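Local atomic coordinates of type III Pentaketide Synthase (Neurospora crassa, PDB entry 3EUO), a protein that builds pentaketides as a type III polyketide synthase, probably through the acyl transfer and repeated condensation general to the chalcone synthase family. Residues A85-A88 against S89-M93; A96-V99 against P100-T104; P117-D120 against H121-K125. One frame throughout, in Å; residues are numbered along the deposited sequence.

In the fold
Interactions 1 to 3 follow one another through the N-terminal part of the thiolase-like fold, where helices 70-96 and 119-127 pack together. Interaction 1 lies between its neighbours, its centre about 11 Å from that of interaction 2 and about 13 Å from that of interaction 3. Met-93 joins it to interaction 2, its CE lying 3.7 Å from Ile-103 CG1. Ala-85 joins it to interaction 3, its CB lying 3.7 Å from Val-123 CG2. Interactions 2 and 3 do not touch; their nearest atoms are about 7 Å apart. Strand 134-138, beside interaction 3, leads on to Cys-143, found here as 3-sulfinoalanine and probably the nucleophile, as in chalcone synthases.

Interaction 1. Residues A85-A88 against S89-M93; sequences AVEA and SRKAM
Ser-89 folds its hydroxyl back onto Ala-85 O one turn earlier in helix 70-96, a long helix of the thiolase-like fold that lies against strands 168-175 and 204-211. The hydroxyl donates to that carbonyl, Ser-89 OG to Ala-85 O being 2.8 Å. The same oxygen also takes the backbone bond from Ser-89 N, and the two donors arrive from opposite faces of its plane. With OG placed beside its own backbone N (chi1 -63°), serine can sit on the buried face without leaving its hydroxyl unpaired. Ala-85 and Ala-92 suit that face because their small side chains let the helix lie close to the strands.

Buried Val-86 and exposed Arg-90 mark the edge of this face. They run alongside each other, and Val-86 CG1 lies 3.6 Å from Arg-90 NE, beside the guanidinium end itself, while the arginine stem passes Val-86 O.

The solvent side is looser and wetter. Glu-87, bent at chi2 (64°), sends its carboxylate between Arg-90 and Lys-91 without a direct salt bridge to either. Glu-87 OE2 lies 4.5 Å from Lys-91 NZ, and a water spans the pair. Lys-91 NZ is also hydrogen-bonded to Val-10 O, its strongest partner, and to Gln-11 OE1. A second water donates to Glu-87 OE1 at 2.8 Å and accepts a weak bond from Arg-90 NE, entering at the guanidinium edge, in its plane.

Interaction 2. Residues A96-V99 against P100-T104; sequences ARLV and PAQIT
Arg-97 O, Leu-98 and Val-99 all approach the amide of Gln-102, which reaches back across the turn joining helix 70-96 to strand 105-109. Arg-97 is the first residue to leave the helical conformation: its positive phi (57°) belongs to a Schellman motif, in which Leu-98 N probably bonds back to Met-93 O. Its side chain leaves the backbone away from the turn, as suits a charged residue at the surface.

Leu-98 comes next and divides its two methyl branches between two neighbours. CD2 lies against the Gln-102 amide, 3.5 Å from Gln-102 NE2, whereas CD1 meets Ile-103 CD1 at 4.0 Å, the two side chains crossing at about a right angle. Leucine fits here because it can line the amide with one branch and reach inward with the other, toward the part that Ile-103 buries against Leu-129 and Leu-170.

Val-99 makes the polar link. Its N-H points almost straight at Gln-102 OE1 (2.9 Å from Val-99 N, N-H...O angle 169°), the donor only slightly tilted from the amide plane. Gln-102 is extended beyond CG, which lets it span the turn to that N-H, and its OE1 also rests 3.3 Å from Val-99 CG2. In return Gln-102 N donates to Val-99 O at 3.0 Å, from above the carbonyl plane. Val-99 CB lies 3.4 Å from Pro-100 CD, a close approach set largely by the peptide bond between them.

Proline suits position i+1, after Val-99, since its ring fixes phi and its nitrogen has no hydrogen to satisfy. The i to i+3 bond from Gln-102 N to Val-99 O, followed by that from Ile-103 N to Pro-100 O, is characteristic of a short 3-10 turn, here carrying a helix-to-strand connection.

Interaction 3. Residues P117-D120 against H121-K125; sequences PGYD and HYVAK
Pro-117 and Tyr-122 meet where helix 119-127 begins, the helix of the beta-alpha-beta unit formed with strands 105-109 and 134-138. Tyr-122 CG stands beside its own backbone N (chi1 -61°), which lays the ring back toward the helix start, with one edge facing the carbonyls of Pro-117 and Gly-118. Tyr-122 CE2 is 3.6 Å from Pro-117 O, which lies in the ring plane. Pro-117 turns its ring toward the helix, so CB also meets His-121 CB at 4.0 Å. Proline suits the entry because it accepts the cis peptide bond before it, and its compact hydrocarbon ring packs on Gly-368 of the second subunit.

Tyr-119 takes the rarer rotamer, CG between backbone N and carbonyl carbon (chi1 87°), and runs side by side with Val-123. The methyl comes to the ring edge, Val-123 CG2 to Tyr-119 CD1 being 3.7 Å, while the hydroxyl bonds Thr-109 O and the ring meets Phe-77 edge-to-face. Branched Val-123 also packs on Val-82, Ala-85 and Val-86 of helix 70-96. Asp-120, with a similar first torsion, brings OD1 to the helix start, where it takes a weak bond from His-121 N (3.0 Å to Asp-120 OD1). That N-H also donates to Gly-118 O. At the hydroxyl end of Tyr-122, one water donates to Pro-117 O at 2.7 Å and hydrogen-bonds Tyr-122 OH at 3.0 Å.

Interaction 1. Residues A85-A88 against S89-M93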
# COMPACT_ATOMS: atom_id res chain seq x y z
N ALA A 85 17.46 2.22 1.14
CA ALA A 85 16.46 1.82 2.13
C ALA A 85 17.06 0.84 3.14
O ALA A 85 16.77 0.91 4.34
CB ALA A 85 15.26 1.20 1.44
N VAL A 86 17.91 -0.06 2.65
CA VAL A 86 18.58 -1.02 3.51
C VAL A 86 19.50 -0.27 4.49
O VAL A 86 19.47 -0.53 5.69
CB VAL A 86 19.35 -2.10 2.71
CG1 VAL A 86 20.20 -2.98 3.63
CG2 VAL A 86 18.38 -2.97 1.90
N GLU A 87 20.27 0.68 3.98
CA GLU A 87 21.21 1.42 4.84
C GLU A 87 20.52 2.34 5.86
O GLU A 87 20.93 2.40 7.03
CB GLU A 87 22.23 2.18 3.98
CG GLU A 87 23.24 3.03 4.77
CD GLU A 87 24.18 2.21 5.67
OE1 GLU A 87 24.28 0.97 5.50
OE2 GLU A 87 24.83 2.82 6.54
N ALA A 88 19.46 3.03 5.43
CA ALA A 88 18.67 3.88 6.33
C ALA A 88 18.05 3.04 7.45
O ALA A 88 18.10 3.42 8.62
CB ALA A 88 17.58 4.61 5.54
N SER A 89 17.48 1.90 7.08
CA SER A 89 16.89 0.98 8.04
C SER A 89 17.93 0.44 9.02
O SER A 89 17.65 0.32 10.21
CB SER A 89 16.20 -0.18 7.31
OG SER A 89 15.13 0.30 6.51
N ARG A 90 19.12 0.11 8.50
CA ARG A 90 20.21 -0.37 9.34
C ARG A 90 20.60 0.64 10.41
O ARG A 90 20.82 0.28 11.56
CB ARG A 90 21.45 -0.71 8.50
CG ARG A 90 21.37 -2.03 7.75
CD ARG A 90 22.75 -2.42 7.17
NE ARG A 90 22.65 -3.53 6.22
CZ ARG A 90 22.50 -4.81 6.56
NH1 ARG A 90 22.43 -5.18 7.83
NH2 ARG A 90 22.42 -5.74 5.60
N LYS A 91 20.68 1.91 10.02
CA LYS A 91 21.11 2.96 10.94
C LYS A 91 20.06 3.26 12.00
O LYS A 91 20.38 3.51 13.16
CB LYS A 91 21.50 4.23 10.18
CG LYS A 91 22.77 4.04 9.34
CD LYS A 91 23.31 5.35 8.78
CE LYS A 91 22.54 5.82 7.56
NZ LYS A 91 23.22 7.00 6.91
N ALA A 92 18.79 3.23 11.59
CA ALA A 92 17.68 3.40 12.52
C ALA A 92 17.69 2.28 13.55
O ALA A 92 17.58 2.53 14.75
CB ALA A 92 16.35 3.45 11.77
N MET A 93 17.84 1.04 13.09
CA MET A 93 17.91 -0.13 13.98
C MET A 93 19.12 -0.05 14.91
O MET A 93 19.01 -0.36 16.09
CB MET A 93 17.92 -1.44 13.18
CG MET A 93 16.62 -1.73 12.41
SD MET A 93 16.76 -3.18 11.29
CE MET A 93 16.89 -4.50 12.50
O HOH W 1 23.52 -1.28 4.10
O HOH W 2 25.69 5.42 5.87

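Interaction 2. Residues A96-V99 against P100-T104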
# COMPACT_ATOMS: atom_id res chain seq x y z
N ALA A 96 18.54 2.34 17.68
CA ALA A 96 17.52 1.78 18.57
C ALA A 96 18.06 0.58 19.35
O ALA A 96 17.40 0.08 20.26
CB ALA A 96 16.28 1.40 17.79
N ARG A 97 19.26 0.14 18.99
CA ARG A 97 19.90 -1.04 19.57
C ARG A 97 19.04 -2.30 19.43
O ARG A 97 18.85 -3.07 20.39
CB ARG A 97 20.34 -0.76 21.01
CG ARG A 97 21.61 0.06 21.03
CD ARG A 97 21.86 0.75 22.35
NE ARG A 97 23.19 1.38 22.36
CZ ARG A 97 23.53 2.48 21.68
NH1 ARG A 97 22.65 3.13 20.91
NH2 ARG A 97 24.77 2.95 21.78
N LEU A 98 18.53 -2.48 18.22
CA LEU A 98 17.67 -3.61 17.89
C LEU A 98 18.31 -4.52 16.86
O LEU A 98 18.88 -4.06 15.87
CB LEU A 98 16.30 -3.12 17.38
CG LEU A 98 15.40 -2.41 18.39
CD1 LEU A 98 14.18 -1.83 17.70
CD2 LEU A 98 14.97 -3.33 19.53
N VAL A 99 18.21 -5.82 17.10
CA VAL A 99 18.67 -6.82 16.14
C VAL A 99 17.47 -7.26 15.28
O VAL A 99 16.32 -7.06 15.69
CB VAL A 99 19.36 -8.01 16.85
CG1 VAL A 99 20.62 -7.53 17.57
CG2 VAL A 99 18.41 -8.67 17.83
N PRO A 100 17.72 -7.84 14.09
CA PRO A 100 16.63 -8.17 13.17
C PRO A 100 15.44 -8.93 13.78
O PRO A 100 14.30 -8.57 13.49
CB PRO A 100 17.32 -9.02 12.11
CG PRO A 100 18.69 -8.50 12.07
CD PRO A 100 19.03 -8.20 13.52
N ALA A 101 15.70 -9.93 14.62
CA ALA A 101 14.62 -10.77 15.17
C ALA A 101 13.65 -10.00 16.06
O ALA A 101 12.54 -10.47 16.36
CB ALA A 101 15.21 -11.99 15.91
N GLN A 102 14.05 -8.80 16.48
CA GLN A 102 13.23 -7.98 17.37
C GLN A 102 12.18 -7.15 16.65
O GLN A 102 11.26 -6.64 17.28
CB GLN A 102 14.11 -7.07 18.21
CG GLN A 102 14.91 -7.77 19.30
CD GLN A 102 15.79 -6.79 20.05
OE1 GLN A 102 16.85 -6.39 19.56
NE2 GLN A 102 15.34 -6.36 21.22
N ILE A 103 12.32 -7.01 15.34
CA ILE A 103 11.39 -6.19 14.56
C ILE A 103 10.10 -6.99 14.32
O ILE A 103 10.14 -8.09 13.76
CB ILE A 103 12.02 -5.70 13.22
CG1 ILE A 103 13.32 -4.94 13.47
CG2 ILE A 103 11.03 -4.86 12.41
CD1 ILE A 103 13.18 -3.68 14.33
N THR A 104 8.98 -6.41 14.74
CA THR A 104 7.69 -7.10 14.73
C THR A 104 6.80 -6.74 13.53
O THR A 104 6.00 -7.56 13.09
CB THR A 104 6.89 -6.82 16.01
OG1 THR A 104 6.65 -5.41 16.12
CG2 THR A 104 7.64 -7.31 17.25

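Interaction 3. Residues P117-D120 against H121-K125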
# COMPACT_ATOMS: atom_id res chain seq x y z
N PRO A 117 6.59 -9.22 -5.68
CA PRO A 117 6.62 -8.64 -4.32
C PRO A 117 7.03 -7.17 -4.30
O PRO A 117 7.82 -6.74 -5.15
CB PRO A 117 7.68 -9.49 -3.59
CG PRO A 117 7.84 -10.73 -4.41
CD PRO A 117 7.52 -10.36 -5.82
N GLY A 118 6.49 -6.42 -3.34
CA GLY A 118 6.87 -5.01 -3.16
C GLY A 118 8.29 -4.85 -2.66
O GLY A 118 8.91 -5.82 -2.19
N TYR A 119 8.82 -3.63 -2.75
CA TYR A 119 10.23 -3.39 -2.46
C TYR A 119 10.57 -3.70 -1.02
O TYR A 119 11.71 -4.05 -0.70
CB TYR A 119 10.65 -1.96 -2.84
CG TYR A 119 10.43 -0.90 -1.78
CD1 TYR A 119 11.42 -0.62 -0.82
CD2 TYR A 119 9.24 -0.16 -1.74
CE1 TYR A 119 11.22 0.36 0.15
CE2 TYR A 119 9.03 0.83 -0.76
CZ TYR A 119 10.03 1.08 0.18
OH TYR A 119 9.84 2.05 1.14
N ASP A 120 9.57 -3.57 -0.14
CA ASP A 120 9.76 -3.83 1.27
C ASP A 120 10.23 -5.25 1.54
O ASP A 120 11.03 -5.49 2.44
CB ASP A 120 8.50 -3.48 2.09
CG ASP A 120 7.26 -4.26 1.65
OD1 ASP A 120 7.16 -4.67 0.47
OD2 ASP A 120 6.36 -4.43 2.51
N HIS A 121 9.72 -6.20 0.75
CA HIS A 121 10.18 -7.58 0.85
C HIS A 121 11.69 -7.69 0.74
O HIS A 121 12.35 -8.33 1.59
CB HIS A 121 9.54 -8.45 -0.23
CG HIS A 121 10.08 -9.85 -0.23
ND1 HIS A 121 11.14 -10.23 -1.03
CD2 HIS A 121 9.75 -10.93 0.51
CE1 HIS A 121 11.43 -11.50 -0.79
NE2 HIS A 121 10.59 -11.95 0.14
N TYR A 122 12.25 -7.07 -0.29
CA TYR A 122 13.67 -7.16 -0.60
C TYR A 122 14.51 -6.46 0.48
O TYR A 122 15.55 -6.98 0.90
CB TYR A 122 13.96 -6.60 -1.99
CG TYR A 122 13.23 -7.35 -3.08
CD1 TYR A 122 13.85 -8.41 -3.76
CD2 TYR A 122 11.92 -7.03 -3.43
CE1 TYR A 122 13.18 -9.12 -4.76
CE2 TYR A 122 11.24 -7.73 -4.43
CZ TYR A 122 11.88 -8.77 -5.09
OH TYR A 122 11.20 -9.46 -6.07
N VAL A 123 14.02 -5.32 0.96
CA VAL A 123 14.69 -4.61 2.06
C VAL A 123 14.73 -5.49 3.31
O VAL A 123 15.79 -5.69 3.91
CB VAL A 123 14.02 -3.25 2.39
CG1 VAL A 123 14.70 -2.59 3.61
CG2 VAL A 123 14.09 -2.32 1.19
N ALA A 124 13.56 -6.02 3.69
CA ALA A 124 13.44 -6.91 4.85
C ALA A 124 14.34 -8.15 4.76
O ALA A 124 14.95 -8.55 5.75
CB ALA A 124 11.99 -7.32 5.05
N LYS A 125 14.42 -8.73 3.56
CA LYS A 125 15.28 -9.89 3.29
C LYS A 125 16.76 -9.54 3.48
O LYS A 125 17.51 -10.30 4.11
CB LYS A 125 15.05 -10.42 1.87
CG LYS A 125 15.88 -11.66 1.49
CD LYS A 125 15.80 -11.91 -0.02
CE LYS A 125 16.59 -13.15 -0.46
NZ LYS A 125 18.00 -12.83 -0.87
O HOH W 3 9.19 -7.63 -7.35